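Local coordinates for protein TetR family transcription regulator (Marinobacter aquaeolei, PDB 3PAS) that probably acts as a DNA-binding transcription regulator of the TetR family, recognising regulatory DNA through its N-terminal helix-turn-helix, at residues 11-16 with 36-41; 58-63 with 103-108; 91-96 with 161-166. All coordinates share one frame; numbering follows the deposited sequence. Where two conformers were deposited one is given.

Interaction 1. Residues 11-16 with 36-41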
ATOM      1  N   ILE B  11     -14.752  21.236  15.249  1.00 28.06           N
ATOM      2  CA  ILE B  11     -13.422  20.616  15.283  0.50 28.24           C
ATOM      3  C   ILE B  11     -13.349  19.459  16.284  1.00 27.92           C
ATOM      4  O   ILE B  11     -12.703  18.426  16.021  1.00 25.15           O
ATOM      5  CB  ILE B  11     -12.315  21.672  15.610  0.50 30.31           C
ATOM      6  CG1 ILE B  11     -12.176  22.666  14.459  0.50 30.82           C
ATOM      7  CG2 ILE B  11     -10.931  21.006  15.864  0.50 25.24           C
ATOM      8  CD1 ILE B  11     -11.556  22.078  13.255  0.50 33.07           C
ATOM      9  N   ALA B  12     -14.012  19.610  17.425  1.00 24.00           N
ATOM     10  CA  ALA B  12     -14.016  18.577  18.433  1.00 24.34           C
ATOM     11  C   ALA B  12     -14.654  17.327  17.852  1.00 24.77           C
ATOM     12  O   ALA B  12     -14.103  16.209  18.014  1.00 23.62           O
ATOM     13  CB  ALA B  12     -14.708  19.016  19.733  1.00 22.83           C
ATOM     14  N   PHE B  13     -15.775  17.499  17.141  1.00 23.72           N
ATOM     15  CA  PHE B  13     -16.437  16.345  16.515  1.00 21.61           C
ATOM     16  C   PHE B  13     -15.688  15.741  15.341  1.00 21.37           C
ATOM     17  O   PHE B  13     -15.661  14.516  15.207  1.00 21.27           O
ATOM     18  CB  PHE B  13     -17.872  16.684  16.093  1.00 25.22           C
ATOM     19  CG  PHE B  13     -18.802  16.978  17.247  1.00 21.77           C
ATOM     20  CD1 PHE B  13     -19.077  16.020  18.218  1.00 19.44           C
ATOM     21  CD2 PHE B  13     -19.390  18.224  17.359  1.00 26.07           C
ATOM     22  CE1 PHE B  13     -19.920  16.294  19.271  1.00 19.88           C
ATOM     23  CE2 PHE B  13     -20.256  18.493  18.405  1.00 22.12           C
ATOM     24  CZ  PHE B  13     -20.523  17.524  19.372  1.00 19.44           C
ATOM     25  N   LEU B  14     -15.108  16.590  14.484  1.00 21.25           N
ATOM     26  CA  LEU B  14     -14.374  16.149  13.350  1.00 23.08           C
ATOM     27  C   LEU B  14     -13.124  15.358  13.793  1.00 22.83           C
ATOM     28  O   LEU B  14     -12.879  14.279  13.305  1.00 21.96           O
ATOM     29  CB  LEU B  14     -13.987  17.342  12.463  1.00 22.90           C
ATOM     30  CG  LEU B  14     -15.164  18.073  11.824  1.00 27.30           C
ATOM     31  CD1 LEU B  14     -14.783  19.490  11.418  1.00 27.06           C
ATOM     32  CD2 LEU B  14     -15.736  17.225  10.679  1.00 21.75           C
ATOM     33  N   GLU B  15     -12.392  15.888  14.769  1.00 22.49           N
ATOM     34  CA  GLU B  15     -11.224  15.207  15.327  1.00 23.78           C
ATOM     35  C   GLU B  15     -11.598  13.891  16.034  1.00 22.98           C
ATOM     36  O   GLU B  15     -10.919  12.889  15.887  1.00 23.80           O
ATOM     37  CB  GLU B  15     -10.494  16.168  16.280  1.00 23.60           C
ATOM     38  CG  GLU B  15      -9.667  17.231  15.567  1.00 23.90           C
ATOM     39  CD  GLU B  15      -8.428  16.663  14.830  1.00 27.95           C
ATOM     40  OE1 GLU B  15      -7.976  15.518  15.117  1.00 34.24           O
ATOM     41  OE2 GLU B  15      -7.902  17.350  13.940  1.00 29.48           O
ATOM     42  N   ALA B  16     -12.697  13.876  16.772  1.00 21.24           N
ATOM     43  CA  ALA B  16     -13.151  12.650  17.444  1.00 21.54           C
ATOM     44  C   ALA B  16     -13.511  11.582  16.402  1.00 18.44           C
ATOM     45  O   ALA B  16     -13.272  10.387  16.614  1.00 24.19           O
ATOM     46  CB  ALA B  16     -14.358  12.953  18.345  1.00 18.16           C
ATOM     47  N   LYS B  36     -19.009  11.006  22.685  1.00 24.54           N
ATOM     48  CA  LYS B  36     -18.315  10.686  23.929  1.00 29.50           C
ATOM     49  C   LYS B  36     -16.811  11.024  23.804  1.00 29.13           C
ATOM     50  O   LYS B  36     -16.236  11.696  24.668  1.00 29.68           O
ATOM     51  CB  LYS B  36     -18.544   9.222  24.273  1.00 32.13           C
ATOM     52  CG  LYS B  36     -18.225   8.866  25.708  1.00 41.39           C
ATOM     53  CD  LYS B  36     -18.524   7.391  26.023  1.00 43.05           C
ATOM     54  CE  LYS B  36     -20.029   7.131  26.217  1.00 54.06           C
ATOM     55  NZ  LYS B  36     -20.288   5.966  27.125  1.00 55.54           N
ATOM     56  N   ALA B  37     -16.204  10.629  22.695  1.00 23.87           N
ATOM     57  CA  ALA B  37     -14.813  10.917  22.452  1.00 25.09           C
ATOM     58  C   ALA B  37     -14.554  12.411  22.391  1.00 27.07           C
ATOM     59  O   ALA B  37     -13.494  12.855  22.770  1.00 29.26           O
ATOM     60  CB  ALA B  37     -14.348  10.241  21.226  1.00 23.62           C
ATOM     61  N   ALA B  38     -15.509  13.186  21.871  1.00 24.42           N
ATOM     62  CA  ALA B  38     -15.427  14.606  21.840  1.00 22.22           C
ATOM     63  C   ALA B  38     -15.741  15.301  23.181  1.00 24.63           C
ATOM     64  O   ALA B  38     -15.644  16.496  23.250  1.00 27.90           O
ATOM     65  CB  ALA B  38     -16.388  15.168  20.733  1.00 20.33           C
ATOM     66  N   GLY B  39     -16.238  14.590  24.185  1.00 27.66           N
ATOM     67  CA  GLY B  39     -16.654  15.214  25.457  1.00 30.71           C
ATOM     68  C   GLY B  39     -17.980  15.960  25.416  1.00 32.96           C
ATOM     69  O   GLY B  39     -18.228  16.866  26.239  1.00 32.44           O
ATOM     70  N   LEU B  40     -18.848  15.582  24.481  1.00 29.46           N
ATOM     71  CA  LEU B  40     -20.098  16.294  24.234  1.00 30.24           C
ATOM     72  C   LEU B  40     -21.265  15.340  24.027  1.00 29.93           C
ATOM     73  O   LEU B  40     -21.087  14.162  23.885  1.00 28.14           O
ATOM     74  CB  LEU B  40     -19.913  17.198  23.005  1.00 29.31           C
ATOM     75  CG  LEU B  40     -18.829  18.265  23.141  1.00 31.35           C
ATOM     76  CD1 LEU B  40     -18.491  18.860  21.754  1.00 28.16           C
ATOM     77  CD2 LEU B  40     -19.254  19.364  24.162  1.00 33.64           C
ATOM     78  N   SER B  41     -22.484  15.852  24.087  1.00 29.18           N
ATOM     79  CA  SER B  41     -23.644  15.009  23.977  1.00 28.28           C
ATOM     80  C   SER B  41     -23.976  14.741  22.515  1.00 26.53           C
ATOM     81  O   SER B  41     -23.594  15.502  21.664  1.00 22.85           O
ATOM     82  CB  SER B  41     -24.847  15.679  24.618  1.00 27.53           C
ATOM     83  OG  SER B  41     -25.252  16.833  23.895  1.00 30.59           O
TER
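Phe-13 and Leu-40 meet side chain to side chain, crossing at about a right angle. Leu-40 brings its CD1 methyl to the far end of the ring, 3.4 Å from Phe-13 CZ, and the same methyl also touches CE1 and CE2. Leu-40 CB lies close by, 3.7 Å from Phe-13 CZ, so the ring tip meets both the root and one branch of the leucine. CG of Phe-13 stands anti to its carbonyl carbon, beside the backbone N (chi1 -66°); the end of the ring comes nearer to residues 36-41 than the direction of CB alone would suggest. Nearer the helix, Phe-13 CD1 meets the Ala-38 methyl at 3.8 Å. Residues 11-16 belong to helix 5-24, the first of the chain, and 36-41 to the end of helix 31-37 and the turn of the predicted helix-turn-helix: Gly-39, at positive phi, closes helix 31-37 in a Schellman motif, and Ser-41 is the N-cap of helix 42-48, its OG bonded to Thr-44 OG1. Phe-13 also packs on Thr-44, Leu-45 and Tyr-48, so the ring bridges helix 5-24, the turn and helix 42-48. An alanine in place of Phe-13 would probably open a gap beside Leu-40 CD1 and Ala-38 CB, leaving the leucine branch free to turn. Small residues let the backbones come near elsewhere, with 5.3 Å between Ala-16 CA and Ala-38 CA. The Ala-38 methyl fits between neighbouring turns of the facing helix, 3.7 Å from Ala-12 O and 3.8 Å from Ala-16 CB. Ala-16 CB also meets Ala-37 CB at 4.0 Å, while Ala-12 CB makes a looser approach to Leu-40 CD1.

Interaction 2. Residues 58-63 with 103-108. With ACT (acetate ion), chain M.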
ATOM      1  N   ALA B  58     -18.072  15.227   6.174  1.00 22.25           N
ATOM      2  CA  ALA B  58     -17.464  16.474   6.669  1.00 20.77           C
ATOM      3  C   ALA B  58     -16.043  16.210   7.206  1.00 18.98           C
ATOM      4  O   ALA B  58     -15.133  17.039   7.065  1.00 19.92           O
ATOM      5  CB  ALA B  58     -18.369  17.156   7.762  1.00 20.92           C
ATOM      6  N   THR B  59     -15.876  15.081   7.873  1.00 18.94           N
ATOM      7  CA  THR B  59     -14.590  14.678   8.427  1.00 22.51           C
ATOM      8  C   THR B  59     -13.619  14.391   7.283  1.00 24.34           C
ATOM      9  O   THR B  59     -12.445  14.752   7.351  1.00 21.45           O
ATOM     10  CB  THR B  59     -14.706  13.445   9.403  1.00 20.68           C
ATOM     11  OG1 THR B  59     -15.561  13.786  10.523  1.00 19.65           O
ATOM     12  CG2 THR B  59     -13.322  13.077  10.014  1.00 16.64           C
ATOM     13  N   PHE B  60     -14.100  13.720   6.242  1.00 25.92           N
ATOM     14  CA  PHE B  60     -13.251  13.439   5.094  1.00 25.94           C
ATOM     15  C   PHE B  60     -12.760  14.767   4.476  1.00 27.91           C
ATOM     16  O   PHE B  60     -11.557  14.933   4.187  1.00 24.04           O
ATOM     17  CB  PHE B  60     -13.951  12.581   4.068  1.00 26.07           C
ATOM     18  CG  PHE B  60     -13.094  12.259   2.885  1.00 26.22           C
ATOM     19  CD1 PHE B  60     -12.072  11.392   3.015  1.00 19.94           C
ATOM     20  CD2 PHE B  60     -13.277  12.908   1.689  1.00 25.26           C
ATOM     21  CE1 PHE B  60     -11.239  11.091   1.918  1.00 30.35           C
ATOM     22  CE2 PHE B  60     -12.477  12.602   0.600  1.00 33.49           C
ATOM     23  CZ  PHE B  60     -11.470  11.721   0.719  1.00 25.91           C
ATOM     24  N   TYR B  61     -13.661  15.724   4.321  1.00 24.69           N
ATOM     25  CA  TYR B  61     -13.271  17.037   3.793  1.00 26.72           C
ATOM     26  C   TYR B  61     -12.371  17.839   4.691  1.00 27.38           C
ATOM     27  O   TYR B  61     -11.479  18.561   4.216  1.00 25.11           O
ATOM     28  CB  TYR B  61     -14.502  17.868   3.432  1.00 28.26           C
ATOM     29  CG  TYR B  61     -15.252  17.355   2.248  1.00 30.66           C
ATOM     30  CD1 TYR B  61     -14.579  16.860   1.131  1.00 35.78           C
ATOM     31  CD2 TYR B  61     -16.633  17.447   2.180  1.00 39.91           C
ATOM     32  CE1 TYR B  61     -15.266  16.411   0.014  1.00 43.99           C
ATOM     33  CE2 TYR B  61     -17.329  17.004   1.050  1.00 41.80           C
ATOM     34  CZ  TYR B  61     -16.632  16.498  -0.029  1.00 39.63           C
ATOM     35  OH  TYR B  61     -17.295  16.055  -1.146  1.00 46.82           O
ATOM     36  N   TYR B  62     -12.597  17.746   5.993  1.00 25.07           N
ATOM     37  CA  TYR B  62     -11.721  18.360   6.963  1.00 26.38           C
ATOM     38  C   TYR B  62     -10.285  17.775   6.861  1.00 26.27           C
ATOM     39  O   TYR B  62      -9.276  18.518   6.836  1.00 26.04           O
ATOM     40  CB  TYR B  62     -12.292  18.109   8.356  1.00 24.32           C
ATOM     41  CG  TYR B  62     -11.370  18.413   9.502  1.00 20.87           C
ATOM     42  CD1 TYR B  62     -11.166  19.712   9.914  1.00 26.85           C
ATOM     43  CD2 TYR B  62     -10.745  17.392  10.223  1.00 20.24           C
ATOM     44  CE1 TYR B  62     -10.358  19.999  10.997  1.00 29.14           C
ATOM     45  CE2 TYR B  62      -9.944  17.681  11.293  1.00 24.38           C
ATOM     46  CZ  TYR B  62      -9.755  19.009  11.678  1.00 27.18           C
ATOM     47  OH  TYR B  62      -8.932  19.347  12.760  1.00 29.87           O
ATOM     48  N   VAL B  63     -10.191  16.456   6.804  1.00 26.76           N
ATOM     49  CA  VAL B  63      -8.894  15.778   6.735  1.00 25.11           C
ATOM     50  C   VAL B  63      -8.194  16.154   5.390  1.00 26.70           C
ATOM     51  O   VAL B  63      -7.054  16.627   5.358  1.00 25.21           O
ATOM     52  CB  VAL B  63      -9.086  14.255   6.912  1.00 26.13           C
ATOM     53  CG1 VAL B  63      -7.841  13.515   6.512  1.00 30.90           C
ATOM     54  CG2 VAL B  63      -9.531  13.901   8.391  1.00 21.02           C
ATOM     55  N   PHE B 103      -3.957  10.573   7.738  1.00 24.06           N
ATOM     56  CA  PHE B 103      -3.713   9.655   6.623  1.00 23.15           C
ATOM     57  C   PHE B 103      -4.597   8.389   6.723  1.00 23.73           C
ATOM     58  O   PHE B 103      -5.104   7.904   5.717  1.00 23.51           O
ATOM     59  CB  PHE B 103      -2.256   9.156   6.638  1.00 27.64           C
ATOM     60  CG  PHE B 103      -1.230  10.116   6.073  1.00 29.60           C
ATOM     61  CD1 PHE B 103      -1.455  11.478   6.000  1.00 28.70           C
ATOM     62  CD2 PHE B 103       0.024   9.622   5.659  1.00 27.90           C
ATOM     63  CE1 PHE B 103      -0.472  12.350   5.498  1.00 33.35           C
ATOM     64  CE2 PHE B 103       0.975  10.479   5.151  1.00 26.76           C
ATOM     65  CZ  PHE B 103       0.717  11.855   5.081  1.00 28.98           C
ATOM     66  N   ARG B 104      -4.723   7.828   7.921  1.00 22.81           N
ATOM     67  CA  ARG B 104      -5.525   6.595   8.088  1.00 26.19           C
ATOM     68  C   ARG B 104      -7.014   6.851   7.798  1.00 25.55           C
ATOM     69  O   ARG B 104      -7.661   6.053   7.101  1.00 25.66           O
ATOM     70  CB  ARG B 104      -5.326   6.045   9.479  1.00 27.77           C
ATOM     71  CG  ARG B 104      -6.017   4.748   9.742  1.00 39.94           C
ATOM     72  CD  ARG B 104      -5.212   3.937  10.744  1.00 53.21           C
ATOM     73  NE  ARG B 104      -5.181   2.560  10.290  1.00 67.75           N
ATOM     74  CZ  ARG B 104      -4.505   2.129   9.221  1.00 77.15           C
ATOM     75  NH1 ARG B 104      -3.781   2.967   8.470  1.00 80.97           N
ATOM     76  NH2 ARG B 104      -4.558   0.844   8.894  1.00 78.89           N
ATOM     77  N   TYR B 105      -7.535   7.965   8.312  1.00 23.44           N
ATOM     78  CA  TYR B 105      -8.931   8.365   8.002  1.00 22.02           C
ATOM     79  C   TYR B 105      -9.118   8.506   6.474  1.00 25.54           C
ATOM     80  O   TYR B 105     -10.042   7.935   5.895  1.00 22.09           O
ATOM     81  CB  TYR B 105      -9.389   9.629   8.744  1.00 23.26           C
ATOM     82  CG  TYR B 105     -10.884   9.814   8.573  1.00 21.44           C
ATOM     83  CD1 TYR B 105     -11.761   9.191   9.431  1.00 25.50           C
ATOM     84  CD2 TYR B 105     -11.403  10.449   7.453  1.00 23.47           C
ATOM     85  CE1 TYR B 105     -13.156   9.312   9.270  1.00 18.40           C
ATOM     86  CE2 TYR B 105     -12.781  10.560   7.257  1.00 26.32           C
ATOM     87  CZ  TYR B 105     -13.650   9.982   8.185  1.00 28.91           C
ATOM     88  OH  TYR B 105     -15.012  10.065   8.035  1.00 23.51           O
ATOM     89  N   HIS B 106      -8.234   9.252   5.818  1.00 21.01           N
ATOM     90  CA  HIS B 106      -8.298   9.386   4.365  1.00 24.79           C
ATOM     91  C   HIS B 106      -8.319   8.008   3.618  1.00 26.46           C
ATOM     92  O   HIS B 106      -9.169   7.753   2.756  1.00 26.07           O
ATOM     93  CB  HIS B 106      -7.118  10.249   3.861  1.00 24.00           C
ATOM     94  CG  HIS B 106      -7.152  10.460   2.383  1.00 28.64           C
ATOM     95  ND1 HIS B 106      -6.602   9.554   1.496  1.00 28.62           N
ATOM     96  CD2 HIS B 106      -7.758  11.409   1.635  1.00 25.68           C
ATOM     97  CE1 HIS B 106      -6.858   9.949   0.266  1.00 31.02           C
ATOM     98  NE2 HIS B 106      -7.535  11.084   0.322  1.00 31.16           N
ATOM     99  N   GLU B 107      -7.379   7.146   3.980  1.00 28.34           N
ATOM    100  CA  GLU B 107      -7.261   5.782   3.433  1.00 30.45           C
ATOM    101  C   GLU B 107      -8.516   4.931   3.742  1.00 31.99           C
ATOM    102  O   GLU B 107      -9.078   4.306   2.850  1.00 33.28           O
ATOM    103  CB  GLU B 107      -6.018   5.118   4.037  1.00 28.72           C
ATOM    104  CG  GLU B 107      -5.684   3.664   3.564  1.00 34.08           C
ATOM    105  CD  GLU B 107      -5.133   3.610   2.148  1.00 37.71           C
ATOM    106  OE1 GLU B 107      -5.001   4.683   1.505  1.00 35.31           O
ATOM    107  OE2 GLU B 107      -4.854   2.474   1.669  1.00 37.96           O
ATOM    108  N   THR B 108      -8.957   4.912   4.989  1.00 27.37           N
ATOM    109  CA  THR B 108     -10.147   4.143   5.334  1.00 29.45           C
ATOM    110  C   THR B 108     -11.352   4.625   4.523  1.00 31.23           C
ATOM    111  O   THR B 108     -12.088   3.803   3.958  1.00 32.57           O
ATOM    112  CB  THR B 108     -10.512   4.236   6.837  1.00 27.12           C
ATOM    113  OG1 THR B 108      -9.425   3.743   7.617  1.00 33.04           O
ATOM    114  CG2 THR B 108     -11.745   3.350   7.138  1.00 36.49           C
TER
HETATM  115  C   ACT M 206      -0.320   5.435   8.563  1.00 66.00           C
HETATM  116  O   ACT M 206       0.484   4.719   9.202  1.00 66.34           O
HETATM  117  OXT ACT M 206      -1.526   5.228   8.808  1.00 65.77           O
HETATM  118  CH3 ACT M 206       0.130   6.456   7.561  1.00 63.99           C
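Tyr-105 reaches from helix 100-110 across Thr-59, Phe-60 and Val-63 of helix 52-76. In the all-helical TetR fold this long helix joins the DNA-binding domain to the C-terminal domain, and the contact sits where the two meet. The short axes run 9.6 Å apart, with 129° between their directions. Tyr-105 CB points toward helix 52-76, and CG lies anti to the backbone N (chi1 -170°). Further out, Tyr-105 CD2 packs against Val-63 CG2 at 4.0 Å. Tyr-105 CE2 comes 3.6 Å from Phe-60 N, with Phe-60 CB in the ring plane at this edge. Over one face lies the Thr-59 CG2 methyl, a CH-pi contact 3.7 Å from the centroid of the Tyr-105 ring; Tyr-105 CE1, CE2 and CZ all lie under this methyl, with CZ nearest. The hydroxyl rests beside Thr-59 CB and hydrogen-bonds to Leu-56 O, which satisfies the buried polar tip; Thr-59 OG1 in turn bonds to Leu-55 O, leaving its methyl to meet the ring. One residue on, His-106 lies beside the Phe-60 ring. Their planes are inclined by only 24° but are slid apart, so overlap is slight and the meeting is of near corners, Phe-60 CE1 to His-106 CD2 at 3.5 Å. Phe-60 also stacks on Phe-109 and touches Ile-119 and Asn-123 of helix 117-126. The reverse side of helix 100-110 turns to helix 148-167, where Glu-107 forms a salt bridge with Arg-157. There an acetate, probably from the crystallisation liquor, sets its methyl 3.7 Å from Phe-103 CD2, and Arg-104 NH1 gives its OXT a weak hydrogen bond of 3.2 Å.

Interaction 3. Residues 91-96 with 161-166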
ATOM      1  N   THR B  91       6.555  18.323   3.534  1.00 19.08           N
ATOM      2  CA  THR B  91       5.411  18.744   4.395  1.00 18.40           C
ATOM      3  C   THR B  91       4.423  17.562   4.659  1.00 18.90           C
ATOM      4  O   THR B  91       4.034  17.297   5.796  1.00 19.91           O
ATOM      5  CB  THR B  91       4.671  19.919   3.755  1.00 19.36           C
ATOM      6  OG1 THR B  91       5.592  21.008   3.695  1.00 19.49           O
ATOM      7  CG2 THR B  91       3.462  20.274   4.588  1.00 23.61           C
ATOM      8  N   LEU B  92       4.134  16.800   3.618  1.00 21.10           N
ATOM      9  CA  LEU B  92       3.246  15.631   3.733  1.00 19.67           C
ATOM     10  C   LEU B  92       3.848  14.530   4.635  1.00 18.97           C
ATOM     11  O   LEU B  92       3.155  13.918   5.453  1.00 17.85           O
ATOM     12  CB  LEU B  92       2.939  15.050   2.389  1.00 17.49           C
ATOM     13  CG  LEU B  92       1.913  15.761   1.484  1.00 27.17           C
ATOM     14  CD1 LEU B  92       1.975  15.197   0.051  1.00 23.99           C
ATOM     15  CD2 LEU B  92       0.527  15.764   2.014  1.00 23.11           C
ATOM     16  N   PHE B  93       5.131  14.311   4.498  1.00 19.31           N
ATOM     17  CA  PHE B  93       5.799  13.287   5.280  1.00 19.89           C
ATOM     18  C   PHE B  93       5.733  13.707   6.755  1.00 20.11           C
ATOM     19  O   PHE B  93       5.433  12.875   7.611  1.00 19.81           O
ATOM     20  CB  PHE B  93       7.227  13.109   4.784  1.00 16.00           C
ATOM     21  CG  PHE B  93       7.805  11.752   5.085  1.00 23.33           C
ATOM     22  CD1 PHE B  93       8.038  11.368   6.382  1.00 19.99           C
ATOM     23  CD2 PHE B  93       8.193  10.898   4.064  1.00 19.79           C
ATOM     24  CE1 PHE B  93       8.593  10.152   6.667  1.00 20.60           C
ATOM     25  CE2 PHE B  93       8.702   9.678   4.343  1.00 24.27           C
ATOM     26  CZ  PHE B  93       8.943   9.302   5.649  1.00 23.70           C
ATOM     27  N   ARG B  94       5.959  14.999   7.047  1.00 20.26           N
ATOM     28  CA  ARG B  94       5.900  15.491   8.415  1.00 20.42           C
ATOM     29  C   ARG B  94       4.500  15.409   8.990  1.00 20.26           C
ATOM     30  O   ARG B  94       4.336  15.091  10.157  1.00 20.90           O
ATOM     31  CB  ARG B  94       6.393  16.931   8.497  1.00 22.45           C
ATOM     32  CG  ARG B  94       7.872  17.035   8.285  1.00 30.42           C
ATOM     33  CD  ARG B  94       8.369  18.491   8.269  1.00 37.50           C
ATOM     34  NE  ARG B  94       9.826  18.507   8.435  1.00 34.63           N
ATOM     35  CZ  ARG B  94      10.506  19.171   9.367  1.00 42.75           C
ATOM     36  NH1 ARG B  94       9.911  19.973  10.256  1.00 38.92           N
ATOM     37  NH2 ARG B  94      11.821  19.036   9.392  1.00 36.36           N
ATOM     38  N   ILE B  95       3.493  15.717   8.183  1.00 20.85           N
ATOM     39  CA  ILE B  95       2.104  15.582   8.612  1.00 20.49           C
ATOM     40  C   ILE B  95       1.791  14.139   8.976  1.00 19.05           C
ATOM     41  O   ILE B  95       1.177  13.893  10.019  1.00 22.90           O
ATOM     42  CB  ILE B  95       1.090  16.112   7.565  1.00 22.49           C
ATOM     43  CG1 ILE B  95       1.265  17.629   7.371  1.00 23.53           C
ATOM     44  CG2 ILE B  95      -0.368  15.706   7.951  1.00 20.92           C
ATOM     45  CD1 ILE B  95       0.551  18.193   6.080  1.00 25.58           C
ATOM     46  N   GLY B  96       2.232  13.191   8.144  1.00 19.04           N
ATOM     47  CA  GLY B  96       2.020  11.758   8.407  1.00 18.45           C
ATOM     48  C   GLY B  96       2.658  11.331   9.722  1.00 21.04           C
ATOM     49  O   GLY B  96       2.080  10.551  10.477  1.00 21.48           O
ATOM     50  N   HIS B 161       3.341   4.842   2.795  1.00 22.73           N
ATOM     51  CA  HIS B 161       4.053   3.592   3.107  1.00 22.22           C
ATOM     52  C   HIS B 161       5.254   3.832   4.011  1.00 22.97           C
ATOM     53  O   HIS B 161       5.425   3.133   4.983  1.00 21.23           O
ATOM     54  CB  HIS B 161       4.436   2.914   1.792  1.00 26.61           C
ATOM     55  CG  HIS B 161       5.119   1.593   1.943  1.00 29.41           C
ATOM     56  ND1 HIS B 161       4.458   0.444   2.339  1.00 33.57           N
ATOM     57  CD2 HIS B 161       6.413   1.236   1.729  1.00 29.69           C
ATOM     58  CE1 HIS B 161       5.323  -0.563   2.370  1.00 41.31           C
ATOM     59  NE2 HIS B 161       6.516  -0.113   1.997  1.00 28.44           N
ATOM     60  N   LEU B 162       6.049   4.862   3.712  1.00 21.07           N
ATOM     61  CA  LEU B 162       7.249   5.171   4.496  1.00 21.69           C
ATOM     62  C   LEU B 162       6.902   5.758   5.861  1.00 20.31           C
ATOM     63  O   LEU B 162       7.580   5.449   6.863  1.00 22.06           O
ATOM     64  CB  LEU B 162       8.175   6.087   3.725  1.00 17.48           C
ATOM     65  CG  LEU B 162       8.914   5.379   2.560  1.00 19.62           C
ATOM     66  CD1 LEU B 162       9.659   6.417   1.623  1.00 18.63           C
ATOM     67  CD2 LEU B 162       9.889   4.379   3.099  1.00 18.35           C
ATOM     68  N   VAL B 163       5.866   6.599   5.928  1.00 19.94           N
ATOM     69  CA  VAL B 163       5.395   7.080   7.250  1.00 21.48           C
ATOM     70  C   VAL B 163       5.035   5.880   8.157  1.00 23.08           C
ATOM     71  O   VAL B 163       5.358   5.829   9.337  1.00 24.28           O
ATOM     72  CB  VAL B 163       4.251   8.049   7.104  1.00 20.39           C
ATOM     73  CG1 VAL B 163       3.485   8.212   8.496  1.00 19.12           C
ATOM     74  CG2 VAL B 163       4.795   9.420   6.587  1.00 17.64           C
ATOM     75  N   GLN B 164       4.343   4.921   7.576  1.00 25.42           N
ATOM     76  CA  GLN B 164       3.884   3.737   8.315  1.00 28.03           C
ATOM     77  C   GLN B 164       5.099   2.939   8.800  1.00 29.67           C
ATOM     78  O   GLN B 164       5.189   2.611   9.990  1.00 31.11           O
ATOM     79  CB  GLN B 164       2.960   2.906   7.435  1.00 29.68           C
ATOM     80  CG  GLN B 164       2.444   1.590   8.054  1.00 43.83           C
ATOM     81  CD  GLN B 164       1.209   1.044   7.334  1.00 51.12           C
ATOM     82  OE1 GLN B 164       0.115   1.631   7.393  1.00 49.00           O
ATOM     83  NE2 GLN B 164       1.373  -0.097   6.684  1.00 60.85           N
ATOM     84  N   ARG B 165       6.057   2.686   7.904  1.00 25.62           N
ATOM     85  CA  ARG B 165       7.303   2.048   8.304  1.00 24.84           C
ATOM     86  C   ARG B 165       8.022   2.808   9.421  1.00 26.84           C
ATOM     87  O   ARG B 165       8.554   2.195  10.359  1.00 26.54           O
ATOM     88  CB  ARG B 165       8.223   1.800   7.096  1.00 23.52           C
ATOM     89  CG  ARG B 165       7.710   0.733   6.148  1.00 32.61           C
ATOM     90  CD  ARG B 165       8.741   0.305   5.099  1.00 39.59           C
ATOM     91  NE  ARG B 165       9.692  -0.621   5.700  1.00 49.25           N
ATOM     92  CZ  ARG B 165      10.045  -1.812   5.227  1.00 50.07           C
ATOM     93  NH1 ARG B 165       9.594  -2.285   4.061  1.00 48.06           N
ATOM     94  NH2 ARG B 165      10.938  -2.514   5.908  1.00 56.42           N
ATOM     95  N   CYS B 166       8.040   4.126   9.357  1.00 26.47           N
ATOM     96  CA  CYS B 166       8.696   4.914  10.393  0.50 28.00           C
ATOM     97  C   CYS B 166       8.039   4.700  11.730  1.00 30.91           C
ATOM     98  O   CYS B 166       8.717   4.454  12.721  1.00 32.14           O
ATOM     99  CB  CYS B 166       8.650   6.409  10.087  0.50 28.11           C
ATOM    100  SG  CYS B 166       9.692   6.836   8.768  0.50 20.86           S
TER
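Within the helical C-terminal domain, Phe-93 of helix 81-98 packs into the side of helix 148-167, formed by Leu-162, Val-163 and Cys-166. The short axes cross at -39°, 9.5 Å apart. Phe-93 and Val-163 slide past each other in opposite directions, which brings Val-163 CG2 over one face of the ring, a CH-pi contact 3.9 Å from the centroid of Phe-93 and 18° off its normal. Leu-162 CB comes obliquely to the ring, 3.7 Å from Phe-93 CE2. In one of its two conformers, Cys-166 SG sits at the ring edge, 4.0 Å from Phe-93 CZ, as a sulfur-aromatic contact. The other valine branch, Val-163 CG1, placed anti to the backbone N (chi1 163°), lies 3.4 Å from Gly-96 O. The absence of a side chain at Gly-96 lets the valine sit this close: a CB there would fall 2.8 Å from Val-163 CG2 and clash. The ring also touches Ile-178 of helix 175-189 and Ile-159. His-161 NE2, by a hydrogen bond, and Arg-165 NH1, by a salt bridge, reach Glu-152 OE1 of the second subunit, and Leu-162 packs on Thr-153 of that chain. Helix 148-167 thus brings polar as well as apolar groups to the dimer partner, while its contact with helix 81-98 rests on shape and dispersion rather than on directional polar bonds.

Interaction 1 is a partly buried contact of the DNA-binding domain, made by alanine methyls, a leucine and one aromatic ring, whereas interactions 2 and 3 are buried. No helix is shared by the three, but helices 52-76, 81-98 and 100-110, which serve interactions 2 and 3, follow one another in the chain. Interactions 1 and 2 touch: Leu-14 packs on Ala-58 and Thr-59, and Glu-15 OE2 probably hydrogen-bonds to Tyr-62 OH. Interaction 2 meets interaction 3 through Phe-103, whose ring lies against Leu-92, Ile-95, Gly-96 and Val-163. Interactions 1 and 3 do not touch. Only interaction 2 pairs two aromatic rings, and only interaction 3 borders the second subunit.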